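Local coordinates for DNA replication initiator (Cdc21/Cdc54) (Methanothermobacter thermautotrophicus, PDB 1LTL), which probably unwinds DNA during replication as an ATP-driven MCM helicase, this chain being its N-terminal, zinc-binding part, which probably also contacts single-stranded DNA, at residues V134-G139 against S166-Q171; E175-Q180 against V203-L208; L15-E20 against M53-L58. All blocks are in the same frame, centred on the assembly; numbering follows the deposited sequence.

Contact 1: V134-G139 against S166-Q171. With ZN (zinc ion), chain G.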
# COMPACT_ATOMS: atom_id res chain seq x y z
N VAL A 134 -17.38 5.40 24.45
CA VAL A 134 -17.51 6.27 23.31
C VAL A 134 -16.23 6.22 22.50
O VAL A 134 -15.15 6.41 23.05
CB VAL A 134 -17.81 7.70 23.74
CG1 VAL A 134 -17.76 8.63 22.55
CG2 VAL A 134 -19.18 7.74 24.39
N PHE A 135 -16.33 5.97 21.21
CA PHE A 135 -15.13 5.91 20.41
C PHE A 135 -15.09 7.00 19.35
O PHE A 135 -16.12 7.48 18.86
CB PHE A 135 -15.00 4.57 19.69
CG PHE A 135 -14.97 3.38 20.59
CD1 PHE A 135 -16.13 2.82 21.07
CD2 PHE A 135 -13.76 2.78 20.93
CE1 PHE A 135 -16.10 1.70 21.86
CE2 PHE A 135 -13.72 1.65 21.72
CZ PHE A 135 -14.89 1.11 22.18
N GLU A 136 -13.86 7.39 19.01
CA GLU A 136 -13.63 8.37 17.97
C GLU A 136 -13.12 7.55 16.79
O GLU A 136 -12.14 6.82 16.89
CB GLU A 136 -12.57 9.36 18.38
CG GLU A 136 -12.20 10.36 17.30
CD GLU A 136 -10.91 11.11 17.63
OE1 GLU A 136 -9.80 10.52 17.49
OE2 GLU A 136 -11.00 12.29 18.04
N CYS A 137 -13.82 7.65 15.67
CA CYS A 137 -13.41 6.95 14.49
C CYS A 137 -12.18 7.64 13.91
O CYS A 137 -12.22 8.82 13.61
CB CYS A 137 -14.53 6.97 13.46
SG CYS A 137 -13.96 6.28 11.92
N ARG A 138 -11.08 6.91 13.76
CA ARG A 138 -9.86 7.49 13.24
C ARG A 138 -9.95 7.83 11.78
O ARG A 138 -9.05 8.44 11.22
CB ARG A 138 -8.69 6.56 13.53
CG ARG A 138 -8.51 6.40 15.01
CD ARG A 138 -7.28 5.62 15.38
NE ARG A 138 -6.59 6.27 16.49
CZ ARG A 138 -5.89 5.63 17.42
NH1 ARG A 138 -5.78 4.30 17.38
NH2 ARG A 138 -5.29 6.32 18.40
N GLY A 139 -11.04 7.43 11.16
CA GLY A 139 -11.22 7.70 9.75
C GLY A 139 -11.83 9.06 9.47
O GLY A 139 -11.34 9.77 8.60
N SER A 166 -10.90 1.56 12.26
CA SER A 166 -10.01 1.82 13.38
C SER A 166 -10.59 2.90 14.31
O SER A 166 -11.00 3.96 13.85
CB SER A 166 -8.66 2.24 12.81
OG SER A 166 -7.80 2.70 13.83
N PHE A 167 -10.63 2.61 15.60
CA PHE A 167 -11.19 3.55 16.56
C PHE A 167 -10.30 3.82 17.75
O PHE A 167 -9.43 3.02 18.08
CB PHE A 167 -12.53 3.05 17.08
CG PHE A 167 -13.50 2.73 16.00
CD1 PHE A 167 -13.44 1.54 15.33
CD2 PHE A 167 -14.45 3.66 15.63
CE1 PHE A 167 -14.29 1.27 14.29
CE2 PHE A 167 -15.31 3.40 14.58
CZ PHE A 167 -15.24 2.20 13.92
N ARG A 168 -10.54 4.96 18.38
CA ARG A 168 -9.81 5.38 19.57
C ARG A 168 -10.84 5.62 20.66
O ARG A 168 -11.83 6.33 20.45
CB ARG A 168 -9.05 6.68 19.30
CG ARG A 168 -8.16 7.11 20.45
CD ARG A 168 -8.27 8.60 20.73
NE ARG A 168 -7.35 9.37 19.92
CZ ARG A 168 -7.30 10.71 19.90
NH1 ARG A 168 -8.13 11.44 20.65
NH2 ARG A 168 -6.41 11.32 19.13
N LEU A 169 -10.62 5.02 21.82
CA LEU A 169 -11.56 5.16 22.92
C LEU A 169 -11.43 6.49 23.60
O LEU A 169 -10.33 6.89 23.95
CB LEU A 169 -11.33 4.06 23.95
CG LEU A 169 -12.11 4.16 25.24
CD1 LEU A 169 -13.60 4.12 24.98
CD2 LEU A 169 -11.71 3.02 26.12
N LEU A 170 -12.53 7.18 23.82
CA LEU A 170 -12.47 8.47 24.50
C LEU A 170 -12.99 8.30 25.92
O LEU A 170 -14.17 8.49 26.16
CB LEU A 170 -13.33 9.51 23.77
CG LEU A 170 -12.96 9.72 22.31
CD1 LEU A 170 -13.83 10.77 21.69
CD2 LEU A 170 -11.50 10.10 22.21
N GLN A 171 -12.11 7.96 26.86
CA GLN A 171 -12.57 7.75 28.23
C GLN A 171 -13.38 8.88 28.85
O GLN A 171 -14.40 8.62 29.49
CB GLN A 171 -11.40 7.43 29.16
CG GLN A 171 -11.87 7.12 30.57
CD GLN A 171 -10.72 6.78 31.52
OE1 GLN A 171 -9.88 5.93 31.21
NE2 GLN A 171 -10.70 7.42 32.68
ZN ZN G . -15.67 7.05 10.39

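Contact 2: E175-Q180 against V203-L208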
# COMPACT_ATOMS: atom_id res chain seq x y z
N GLU A 175 -19.42 6.56 29.87
CA GLU A 175 -20.19 6.45 31.10
C GLU A 175 -19.76 5.24 31.91
O GLU A 175 -19.60 4.16 31.37
CB GLU A 175 -21.68 6.37 30.78
CG GLU A 175 -22.32 7.69 30.31
CD GLU A 175 -23.72 7.50 29.72
OE1 GLU A 175 -24.54 6.74 30.31
OE2 GLU A 175 -24.02 8.13 28.68
N PHE A 176 -19.58 5.44 33.20
CA PHE A 176 -19.17 4.37 34.08
C PHE A 176 -20.32 3.79 34.87
O PHE A 176 -21.46 4.24 34.76
CB PHE A 176 -18.08 4.84 35.03
CG PHE A 176 -16.77 5.10 34.36
CD1 PHE A 176 -16.62 6.15 33.47
CD2 PHE A 176 -15.70 4.24 34.56
CE1 PHE A 176 -15.42 6.35 32.80
CE2 PHE A 176 -14.49 4.43 33.89
CZ PHE A 176 -14.35 5.49 33.01
N LEU A 177 -20.02 2.80 35.69
CA LEU A 177 -21.05 2.13 36.45
C LEU A 177 -20.42 1.26 37.51
O LEU A 177 -19.42 0.60 37.25
CB LEU A 177 -21.87 1.33 35.46
CG LEU A 177 -22.75 0.20 35.94
CD1 LEU A 177 -24.11 0.35 35.27
CD2 LEU A 177 -22.10 -1.13 35.59
N ASP A 178 -20.96 1.24 38.72
CA ASP A 178 -20.32 0.44 39.77
C ASP A 178 -20.51 -1.06 39.62
O ASP A 178 -21.60 -1.55 39.34
CB ASP A 178 -20.78 0.91 41.14
CG ASP A 178 -20.34 2.33 41.44
OD1 ASP A 178 -19.11 2.61 41.41
OD2 ASP A 178 -21.25 3.17 41.70
N THR A 179 -19.42 -1.79 39.83
CA THR A 179 -19.41 -3.23 39.69
C THR A 179 -18.74 -3.87 40.91
O THR A 179 -17.91 -3.26 41.56
CB THR A 179 -18.65 -3.64 38.41
OG1 THR A 179 -19.18 -4.86 37.89
CG2 THR A 179 -17.15 -3.82 38.70
N GLN A 180 -19.11 -5.10 41.23
CA GLN A 180 -18.51 -5.74 42.39
C GLN A 180 -18.47 -7.24 42.26
O GLN A 180 -19.36 -7.85 41.67
CB GLN A 180 -19.25 -5.37 43.65
CG GLN A 180 -18.75 -6.10 44.85
CD GLN A 180 -19.46 -5.63 46.08
OE1 GLN A 180 -20.57 -5.11 46.00
NE2 GLN A 180 -18.83 -5.81 47.23
N VAL A 203 -21.02 -11.57 40.02
CA VAL A 203 -20.75 -10.20 39.69
C VAL A 203 -21.98 -9.37 39.95
O VAL A 203 -23.04 -9.61 39.37
CB VAL A 203 -20.38 -10.05 38.23
CG1 VAL A 203 -20.40 -8.60 37.83
CG2 VAL A 203 -19.01 -10.65 38.00
N LEU A 204 -21.84 -8.39 40.82
CA LEU A 204 -22.95 -7.53 41.14
C LEU A 204 -22.69 -6.14 40.59
O LEU A 204 -21.62 -5.58 40.79
CB LEU A 204 -23.12 -7.46 42.65
CG LEU A 204 -23.51 -8.73 43.40
CD1 LEU A 204 -23.62 -8.38 44.88
CD2 LEU A 204 -24.82 -9.29 42.89
N GLU A 205 -23.67 -5.57 39.90
CA GLU A 205 -23.49 -4.24 39.37
C GLU A 205 -24.64 -3.29 39.68
O GLU A 205 -25.71 -3.70 40.12
CB GLU A 205 -23.26 -4.30 37.88
CG GLU A 205 -22.12 -5.20 37.49
CD GLU A 205 -21.79 -5.07 36.03
OE1 GLU A 205 -22.76 -4.86 35.25
OE2 GLU A 205 -20.58 -5.18 35.68
N ASP A 206 -24.41 -2.01 39.42
CA ASP A 206 -25.37 -0.95 39.69
C ASP A 206 -25.89 -0.95 41.13
O ASP A 206 -25.09 -1.00 42.06
CB ASP A 206 -26.55 -1.00 38.72
CG ASP A 206 -26.99 0.39 38.29
OD1 ASP A 206 -26.47 1.38 38.87
OD2 ASP A 206 -27.84 0.51 37.38
N ASP A 207 -27.20 -0.89 41.32
CA ASP A 207 -27.76 -0.83 42.68
C ASP A 207 -27.60 -2.07 43.51
O ASP A 207 -27.87 -2.04 44.72
CB ASP A 207 -29.22 -0.44 42.65
CG ASP A 207 -30.01 -1.30 41.73
OD1 ASP A 207 -29.66 -1.36 40.54
OD2 ASP A 207 -30.99 -1.92 42.20
N LEU A 208 -27.18 -3.17 42.89
CA LEU A 208 -26.97 -4.40 43.62
C LEU A 208 -25.62 -4.37 44.27
O LEU A 208 -25.25 -5.28 45.00
CB LEU A 208 -27.00 -5.59 42.69
CG LEU A 208 -28.34 -6.29 42.57
CD1 LEU A 208 -29.46 -5.33 42.19
CD2 LEU A 208 -28.16 -7.38 41.53

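Contact 3: L15-E20 against M53-L58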
# COMPACT_ATOMS: atom_id res chain seq x y z
N LEU A 15 -40.88 -7.50 22.46
CA LEU A 15 -41.05 -6.14 22.97
C LEU A 15 -42.52 -5.86 23.21
O LEU A 15 -42.90 -5.32 24.24
CB LEU A 15 -40.49 -5.13 21.97
CG LEU A 15 -40.63 -3.67 22.40
CD1 LEU A 15 -39.83 -3.39 23.67
CD2 LEU A 15 -40.14 -2.81 21.26
N THR A 16 -43.34 -6.23 22.23
CA THR A 16 -44.78 -6.03 22.30
C THR A 16 -45.30 -6.74 23.54
O THR A 16 -45.87 -6.10 24.43
CB THR A 16 -45.47 -6.63 21.08
OG1 THR A 16 -44.71 -6.31 19.90
CG2 THR A 16 -46.88 -6.07 20.94
N LYS A 17 -45.12 -8.05 23.59
CA LYS A 17 -45.58 -8.84 24.72
C LYS A 17 -45.25 -8.13 26.02
O LYS A 17 -46.06 -8.11 26.94
CB LYS A 17 -44.92 -10.22 24.72
CG LYS A 17 -45.42 -11.16 23.63
CD LYS A 17 -44.91 -12.59 23.85
CE LYS A 17 -45.49 -13.56 22.83
NZ LYS A 17 -45.08 -14.97 23.06
N PHE A 18 -44.07 -7.54 26.09
CA PHE A 18 -43.65 -6.84 27.29
C PHE A 18 -44.37 -5.51 27.47
O PHE A 18 -44.80 -5.18 28.57
CB PHE A 18 -42.14 -6.63 27.28
CG PHE A 18 -41.39 -7.64 28.07
CD1 PHE A 18 -40.32 -8.33 27.52
CD2 PHE A 18 -41.74 -7.91 29.39
CE1 PHE A 18 -39.62 -9.27 28.26
CE2 PHE A 18 -41.05 -8.84 30.14
CZ PHE A 18 -39.99 -9.52 29.58
N GLU A 19 -44.49 -4.76 26.39
CA GLU A 19 -45.17 -3.48 26.48
C GLU A 19 -46.55 -3.64 27.09
O GLU A 19 -47.10 -2.68 27.63
CB GLU A 19 -45.27 -2.83 25.11
CG GLU A 19 -43.98 -2.20 24.68
CD GLU A 19 -44.15 -1.29 23.49
OE1 GLU A 19 -44.46 -1.80 22.39
OE2 GLU A 19 -43.99 -0.06 23.66
N GLU A 20 -47.10 -4.84 27.02
CA GLU A 20 -48.42 -5.07 27.60
C GLU A 20 -48.30 -5.47 29.06
O GLU A 20 -49.09 -5.03 29.89
CB GLU A 20 -49.16 -6.14 26.81
CG GLU A 20 -49.67 -5.65 25.46
CD GLU A 20 -50.27 -6.77 24.62
OE1 GLU A 20 -51.10 -7.54 25.16
OE2 GLU A 20 -49.89 -6.87 23.43
N MET A 53 -48.41 -16.05 34.33
CA MET A 53 -49.84 -15.77 34.20
C MET A 53 -50.07 -15.00 32.91
O MET A 53 -50.85 -15.41 32.05
CB MET A 53 -50.33 -14.94 35.39
CG MET A 53 -49.87 -15.44 36.75
SD MET A 53 -50.63 -17.00 37.30
CE MET A 53 -51.47 -16.45 38.83
N PHE A 54 -49.39 -13.86 32.78
CA PHE A 54 -49.53 -13.03 31.60
C PHE A 54 -49.22 -13.81 30.33
O PHE A 54 -49.84 -13.59 29.30
CB PHE A 54 -48.61 -11.81 31.70
CG PHE A 54 -48.53 -11.03 30.43
CD1 PHE A 54 -49.55 -10.16 30.06
CD2 PHE A 54 -47.46 -11.20 29.56
CE1 PHE A 54 -49.51 -9.47 28.84
CE2 PHE A 54 -47.40 -10.52 28.35
CZ PHE A 54 -48.43 -9.66 27.98
N ASP A 55 -48.25 -14.72 30.41
CA ASP A 55 -47.86 -15.51 29.25
C ASP A 55 -46.87 -16.57 29.68
O ASP A 55 -45.91 -16.28 30.38
CB ASP A 55 -47.23 -14.61 28.18
CG ASP A 55 -46.95 -15.34 26.88
OD1 ASP A 55 -46.42 -16.46 26.93
OD2 ASP A 55 -47.26 -14.78 25.80
N PRO A 56 -47.09 -17.83 29.29
CA PRO A 56 -46.18 -18.92 29.66
C PRO A 56 -44.98 -19.03 28.71
O PRO A 56 -43.92 -19.47 29.12
CB PRO A 56 -47.08 -20.14 29.58
CG PRO A 56 -47.89 -19.83 28.35
CD PRO A 56 -48.28 -18.37 28.60
N ASP A 57 -45.17 -18.63 27.45
CA ASP A 57 -44.10 -18.70 26.46
C ASP A 57 -43.00 -17.67 26.69
O ASP A 57 -41.82 -17.94 26.46
CB ASP A 57 -44.65 -18.52 25.04
CG ASP A 57 -45.31 -19.79 24.50
OD1 ASP A 57 -45.65 -19.81 23.29
OD2 ASP A 57 -45.49 -20.76 25.27
N LEU A 58 -43.40 -16.48 27.13
CA LEU A 58 -42.42 -15.44 27.40
C LEU A 58 -41.66 -15.82 28.65
O LEU A 58 -40.44 -15.72 28.69
CB LEU A 58 -43.10 -14.09 27.61
CG LEU A 58 -42.15 -12.91 27.70
CD1 LEU A 58 -41.59 -12.62 26.32
CD2 LEU A 58 -42.88 -11.69 28.25

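Contact 1: V134-G139 against S166-Q171
The zinc site of the MCM OB region grows out of an antiparallel strand pair, in which Cys137 faces Phe167 and its SG holds the zinc at 2.4 Å. Cys140, Cys159 and Cys162 complete the metal shell, and Gly139 N donates to the same Cys137 sulfur. The strands run at 144° to each other, and four backbone bonds fix the register. Glu136 N to Arg168 O (2.7 Å) is returned by Arg168 N to Glu136 O; Leu170 N to Val134 O (2.8 Å) and Arg138 N to Ser166 O (3.0 Å) follow at the two ends.

The face bearing Phe135, Cys137, Phe167 and Leu169 is mainly apolar, apart from the zinc-bound sulfur. Leu169 CD1 sits over one face of the Phe135 ring, 4.3 Å from the centroid. Phe167 CE2 meets Cys137 CB at 3.8 Å, and the cysteine sulfur approaches that ring obliquely.

On the other face Arg168, its CG anti to the backbone N (chi1 -175°) and its chain then bent twice, lies beside Glu136 and points the same way. Glu136 OE1 stands above the centre of the guanidinium, 3.6 Å from Arg168 NE, with the two planes 47° apart; this long salt bridge therefore rests on charge, no N-H being aimed at the oxygen. The Arg138 guanidinium lays one face against Arg168 CB, which brings two like charges close together, their planes nearly perpendicular. An alanine in place of Arg168 would keep CB against Arg138 but would probably leave the Glu136 carboxylate without its cationic mate. Arg168 also packs on Pro156 of the second subunit.

Two CxxC pairs around one zinc, one starting at the end of strand 113-137 and one before strand 167-169, are consistent with a zinc-ribbon-like module.

Contact 2: E175-Q180 against V203-L208
Thr179 and Glu205 face each other as a non-hydrogen-bonded antiparallel pair, and their side chains supply the bond that the backbone does not make there. The two chains lie side by side, and Thr179 OG1 donates to Glu205 OE2 at 2.6 Å. The hydroxyl meets that oxygen on its anti side, 16° out of the carboxylate plane. With CG anti to the carbonyl carbon (chi1 -55°), Glu205 starts alongside Thr179, its CG lying near OG1. The same OE2 also has a salt bridge to Arg129 NE, and the other oxygen, OE1, bonds to Tyr240 OH. Leu177 crosses this side chain at about a right angle, its CD2 3.8 Å from Glu205 OE1.

The backbone pairing is reciprocal at the next residue along. Gln180 N reaches Leu204 O at 2.6 Å, and Leu204 N returns to Gln180 O at 2.7 Å. Past the threonine pair, Asp206 N donates to Asp178 O (2.8 Å). The chain then turns back, with Leu208 N bonded to Glu205 O at 3.2 Å.

The remaining polar ends find partners beyond the two segments. Gln180 accepts from Asp210 N and donates to Asp124 O, Asp206 OD1 pairs with Arg42, and Asp178 OD1 bonds to Ser107 of the second subunit. Asp207 forms a salt bridge with Arg92 and a hydrogen bond with Ser43.

Strand 175-185 thus lies between strands 113-137 and 199-205, with the latter running on parallel to 234-243. The turn at 206-208 leaves this sheet and reaches Asn90 and Arg92 of strand 90-94, joining the OB region to the N-terminal domain.

Contact 3: L15-E20 against M53-L58
Leu58 and Phe18 form the close-packed half of this contact. Leu58 CD2 lies over the centre of the Phe18 ring, 3.9 Å from the centroid and only 11° off the ring normal, a CH-pi arrangement in which the methyl is nearly equidistant from several ring carbons. Both residues are buried, and Phe18 also packs against Val69 and Ala73 of helix 66-77. The other methyl of Leu58, CD1, comes to 4.1 Å from Lys17 CD as the two chains slide past each other in opposite directions.

Lys17 carries the contact from this apolar side to the charged one. Its chain is extended beyond CG, crosses Asp55 at about a right angle and brings NZ to 3.5 Å from Asp55 OD2, a salt bridge. The other oxygen of the same carboxylate is used locally: Asp55 OD1 accepts from Leu58 N at 3.0 Å, approached from above the carboxylate plane (64° out of it), and more weakly from Asp57 N. One side chain therefore caps the turn into helix 58-64 and also binds the lysine.

Toward solvent fewer atoms meet. Glu20 and Asp57 are exposed, and each touches by little more than CB, Glu20 CB at 3.8 Å from Phe54 CZ and Asp57 CB at 4.1 Å from Lys17 NZ. The end of the Phe54 ring also lies against the Lys17 backbone, and Phe21 meets this ring edge-to-face. No hydrogen bond spans the two segments.

Helix 11-21 thus packs on the junction between helices 48-54 and 58-64, where an aspartate caps the incoming turn, within the helical MCM N-terminal domain.

Contacts 1 and 2 belong to one mixed sheet, strand 113-137 neighbouring both 167-169 and 175-185, and they touch where Gln171 packs on Phe176. All three contacts are partly buried. Contact 2 lies nearest the centre of the chain (about 10 Å, centre to centre) and combines backbone pairing with a dense polar network; contact 1, about 26 Å out, adds a metal and a mainly apolar face. Both reach the second subunit. Contact 3 is of another kind: between a helix and an interhelical turn, without hydrogen bonds between its segments, touched by no other chain, and built from apolar packing and one salt bridge. Its centre is about 28 Å from that of contact 2, across the chain's middle.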